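Local coordinates for phytoene synthase (Enterococcus hirae, PDB 5IYS), which probably joins two prenyl diphosphates head to head in a magnesium-dependent reaction, as squalene and phytoene synthases do, at residues R172-E176 with L263-K267. Residues are numbered along the deposited sequence; the frame is centred on the assembly and turned at random.
Sequences RDVGE and LFDNK. With FPS (S-[(2E,6E)-3,7,11-trimethyldodeca-2,6,10-trienyl] trihydrogen thiodiphosphate), chain G.
K267 lays its CG over one face of the R172 guanidinium, 3.6 Å from NE. The two chains cross at about a right angle. R172 holds D173 side-on: NE donates to OD1 at 2.9 Å, and NH2 reaches the syn lone pair of OD2 at 3.0 Å. This pairing fixes the turn of the guanidinium. At its edge, R172 NH1 donates to FPS O2B at 2.7 Å and hydrogen-bonds to Q252 OE1. A bend at the end of its chain (chi4 -128°) brings K267 NZ to D173 OD2 in a weak salt bridge of 3.5 Å. The stronger partner of NZ is the diphosphate of a second FPS.

Two waters extend the polar network. One accepts from N266 N at 2.9 Å and lies within hydrogen-bonding distance of D173 OD1 and E176 OE1. The other takes the E176 N-H and donates to L263 O. That carbonyl also accepts from G175 N at 3.0 Å, with a bent N-H...O angle of 140°. E176 OE2 receives a weak bond from D265 N. G175 CA packs over a face of the F264 ring as a CH-pi contact, 3.8 Å from the centroid.

The loop before helix 272-287 is tied to the break between helices 155-172 and 174-179. D173 is a known magnesium ligand, without its ion here. R172, D173 and K267 line the diphosphate end of the squalene/phytoene synthase active site.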
ATOM      1  N   ARG A 172       9.411  -8.373  -2.713  1.00 20.06           N
ATOM      2  CA  ARG A 172      10.169  -7.659  -3.737  1.00 21.56           C
ATOM      3  C   ARG A 172      11.505  -7.180  -3.168  1.00 21.18           C
ATOM      4  O   ARG A 172      12.495  -7.071  -3.902  1.00 25.47           O
ATOM      5  CB  ARG A 172       9.321  -6.494  -4.277  1.00 24.18           C
ATOM      6  CG  ARG A 172       9.958  -5.675  -5.405  1.00 19.12           C
ATOM      7  CD  ARG A 172       9.122  -4.409  -5.641  1.00 19.70           C
ATOM      8  NE  ARG A 172       9.309  -3.487  -4.517  1.00 23.30           N
ATOM      9  CZ  ARG A 172       8.661  -2.338  -4.361  1.00 28.12           C
ATOM     10  NH1 ARG A 172       7.666  -2.033  -5.181  1.00 18.55           N
ATOM     11  NH2 ARG A 172       9.003  -1.518  -3.374  1.00 32.31           N
ATOM     12  N   ASP A 173      11.558  -6.876  -1.876  1.00 21.84           N
ATOM     13  CA  ASP A 173      12.625  -6.023  -1.356  1.00 22.11           C
ATOM     14  C   ASP A 173      13.472  -6.743  -0.298  1.00 24.76           C
ATOM     15  O   ASP A 173      14.140  -6.097   0.515  1.00 24.35           O
ATOM     16  CB  ASP A 173      12.064  -4.741  -0.721  1.00 24.99           C
ATOM     17  CG  ASP A 173      11.410  -3.790  -1.727  1.00 25.07           C
ATOM     18  OD1 ASP A 173      11.666  -3.905  -2.944  1.00 30.97           O
ATOM     19  OD2 ASP A 173      10.642  -2.906  -1.281  1.00 28.03           O
ATOM     20  N   VAL A 174      13.495  -8.072  -0.318  1.00 23.43           N
ATOM     21  CA  VAL A 174      14.170  -8.794   0.752  1.00 25.25           C
ATOM     22  C   VAL A 174      15.620  -8.318   0.954  1.00 26.58           C
ATOM     23  O   VAL A 174      16.057  -8.072   2.082  1.00 25.92           O
ATOM     24  CB  VAL A 174      14.127 -10.302   0.532  1.00 25.01           C
ATOM     25  CG1 VAL A 174      15.019 -11.004   1.541  1.00 26.62           C
ATOM     26  CG2 VAL A 174      12.687 -10.823   0.604  1.00 24.13           C
ATOM     27  N   GLY A 175      16.367  -8.170  -0.133  1.00 28.72           N
ATOM     28  CA  GLY A 175      17.794  -7.846  -0.011  1.00 29.50           C
ATOM     29  C   GLY A 175      18.081  -6.448   0.509  1.00 28.95           C
ATOM     30  O   GLY A 175      18.913  -6.272   1.413  1.00 29.23           O
ATOM     31  N   GLU A 176      17.425  -5.457  -0.089  1.00 29.38           N
ATOM     32  CA  GLU A 176      17.544  -4.053   0.323  1.00 32.06           C
ATOM     33  C   GLU A 176      17.093  -3.900   1.775  1.00 31.07           C
ATOM     34  O   GLU A 176      17.762  -3.228   2.568  1.00 29.59           O
ATOM     35  CB  GLU A 176      16.741  -3.123  -0.604  1.00 32.97           C
ATOM     36  CG  GLU A 176      17.588  -2.429  -1.699  1.00 44.22           C
ATOM     37  CD  GLU A 176      17.019  -2.552  -3.119  1.00 54.24           C
ATOM     38  OE1 GLU A 176      15.819  -2.243  -3.312  1.00 59.84           O
ATOM     39  OE2 GLU A 176      17.774  -2.912  -4.059  1.00 49.38           O
ATOM     40  N   LEU A 263      17.272 -11.032  -5.227  1.00 33.47           N
ATOM     41  CA  LEU A 263      16.920 -10.440  -3.944  1.00 34.22           C
ATOM     42  C   LEU A 263      17.070  -8.921  -3.969  1.00 34.18           C
ATOM     43  O   LEU A 263      16.509  -8.221  -3.122  1.00 34.84           O
ATOM     44  CB  LEU A 263      17.766 -11.052  -2.825  1.00 35.39           C
ATOM     45  CG  LEU A 263      17.659 -12.577  -2.697  1.00 38.19           C
ATOM     46  CD1 LEU A 263      18.662 -13.141  -1.705  1.00 40.84           C
ATOM     47  CD2 LEU A 263      16.244 -13.044  -2.357  1.00 38.89           C
ATOM     48  N   PHE A 264      17.778  -8.415  -4.974  1.00 31.51           N
ATOM     49  CA  PHE A 264      18.021  -6.980  -5.108  1.00 34.81           C
ATOM     50  C   PHE A 264      17.477  -6.456  -6.428  1.00 35.10           C
ATOM     51  O   PHE A 264      17.256  -7.220  -7.366  1.00 35.34           O
ATOM     52  CB  PHE A 264      19.513  -6.643  -5.035  1.00 32.94           C
ATOM     53  CG  PHE A 264      20.120  -6.870  -3.687  1.00 34.65           C
ATOM     54  CD1 PHE A 264      20.627  -8.117  -3.351  1.00 30.81           C
ATOM     55  CD2 PHE A 264      20.180  -5.841  -2.752  1.00 31.98           C
ATOM     56  CE1 PHE A 264      21.189  -8.330  -2.105  1.00 32.95           C
ATOM     57  CE2 PHE A 264      20.720  -6.063  -1.502  1.00 32.46           C
ATOM     58  CZ  PHE A 264      21.187  -7.317  -1.168  1.00 29.27           C
ATOM     59  N   ASP A 265      17.302  -5.143  -6.493  1.00 36.24           N
ATOM     60  CA  ASP A 265      17.055  -4.450  -7.746  1.00 38.12           C
ATOM     61  C   ASP A 265      15.772  -4.953  -8.408  1.00 37.27           C
ATOM     62  O   ASP A 265      15.765  -5.265  -9.601  1.00 37.67           O
ATOM     63  CB  ASP A 265      18.261  -4.622  -8.685  1.00 40.23           C
ATOM     64  CG  ASP A 265      18.095  -3.859  -9.981  1.00 42.41           C
ATOM     65  OD1 ASP A 265      17.684  -2.684  -9.917  1.00 50.51           O
ATOM     66  OD2 ASP A 265      18.314  -4.452 -11.060  1.00 51.56           O
ATOM     67  N   ASN A 266      14.687  -4.983  -7.639  1.00 32.76           N
ATOM     68  CA  ASN A 266      13.418  -5.539  -8.111  1.00 31.81           C
ATOM     69  C   ASN A 266      12.358  -4.456  -8.313  1.00 31.32           C
ATOM     70  O   ASN A 266      11.246  -4.736  -8.770  1.00 31.10           O
ATOM     71  CB  ASN A 266      12.890  -6.590  -7.125  1.00 29.95           C
ATOM     72  CG  ASN A 266      13.740  -7.855  -7.103  1.00 34.16           C
ATOM     73  OD1 ASN A 266      13.891  -8.505  -6.068  1.00 32.96           O
ATOM     74  ND2 ASN A 266      14.227  -8.252  -8.268  1.00 31.01           N
ATOM     75  N   LYS A 267      12.723  -3.217  -8.006  1.00 28.66           N
ATOM     76  CA  LYS A 267      11.791  -2.109  -8.098  1.00 31.66           C
ATOM     77  C   LYS A 267      11.787  -1.539  -9.510  1.00 32.36           C
ATOM     78  O   LYS A 267      12.802  -1.597 -10.214  1.00 31.71           O
ATOM     79  CB  LYS A 267      12.167  -0.997  -7.117  1.00 31.87           C
ATOM     80  CG  LYS A 267      11.929  -1.313  -5.656  1.00 35.28           C
ATOM     81  CD  LYS A 267      12.345  -0.123  -4.785  1.00 39.16           C
ATOM     82  CE  LYS A 267      12.801  -0.597  -3.404  1.00 40.95           C
ATOM     83  NZ  LYS A 267      12.131   0.087  -2.240  1.00 41.78           N
TER
HETATM   84  C1  FPS G 506       3.247   0.683  -1.835  1.00 41.38           C
HETATM   85  S1  FPS G 506       3.354   2.429  -1.724  1.00 41.48           S
HETATM   86  C2  FPS G 506       1.893   0.398  -1.212  1.00 37.31           C
HETATM   87  C3  FPS G 506       1.610  -0.685  -0.467  1.00 38.26           C
HETATM   88  C4  FPS G 506       2.648  -1.739  -0.219  1.00 34.47           C
HETATM   89  C5  FPS G 506       0.227  -0.895   0.120  1.00 33.77           C
HETATM   90  C6  FPS G 506      -0.780   0.213  -0.184  1.00 33.25           C
HETATM   91  C7  FPS G 506      -2.172  -0.307   0.115  1.00 23.11           C
HETATM   92  C8  FPS G 506      -3.240   0.030  -0.630  1.00 23.82           C
HETATM   93  C10 FPS G 506      -4.594  -0.453  -0.158  1.00 18.71           C
HETATM   94  C9  FPS G 506      -3.150   0.912  -1.852  1.00 24.60           C
HETATM   95  C11 FPS G 506      -5.270  -1.235  -1.287  1.00 20.62           C
HETATM   96  C12 FPS G 506      -6.703  -1.583  -0.922  1.00 17.93           C
HETATM   97  C13 FPS G 506      -7.785  -0.843  -1.260  1.00 20.11           C
HETATM   98  C14 FPS G 506      -9.163  -1.310  -0.868  1.00 20.31           C
HETATM   99  C15 FPS G 506      -7.665   0.432  -2.053  1.00 23.53           C
HETATM  100  PA  FPS G 506       4.745   3.191  -3.046  1.00 39.78           P
HETATM  101  O1A FPS G 506       4.424   4.570  -3.424  1.00 38.97           O
HETATM  102  O2A FPS G 506       6.054   3.273  -2.098  1.00 46.92           O
HETATM  103  O3A FPS G 506       5.144   2.237  -4.261  1.00 46.79           O
HETATM  104  PB  FPS G 506       6.337   1.175  -3.965  1.00 43.56           P
HETATM  105  O1B FPS G 506       7.662   1.728  -4.413  1.00 45.94           O
HETATM  106  O2B FPS G 506       5.869  -0.072  -4.679  1.00 39.85           O
HETATM  107  O3B FPS G 506       6.504   0.839  -2.499  1.00 50.92           O
HETATM  108  O   HOH W   1      14.233  -4.498  -4.832  1.00 39.55           O
HETATM  109  O   HOH W   2      15.816  -5.698  -2.378  1.00 33.62           O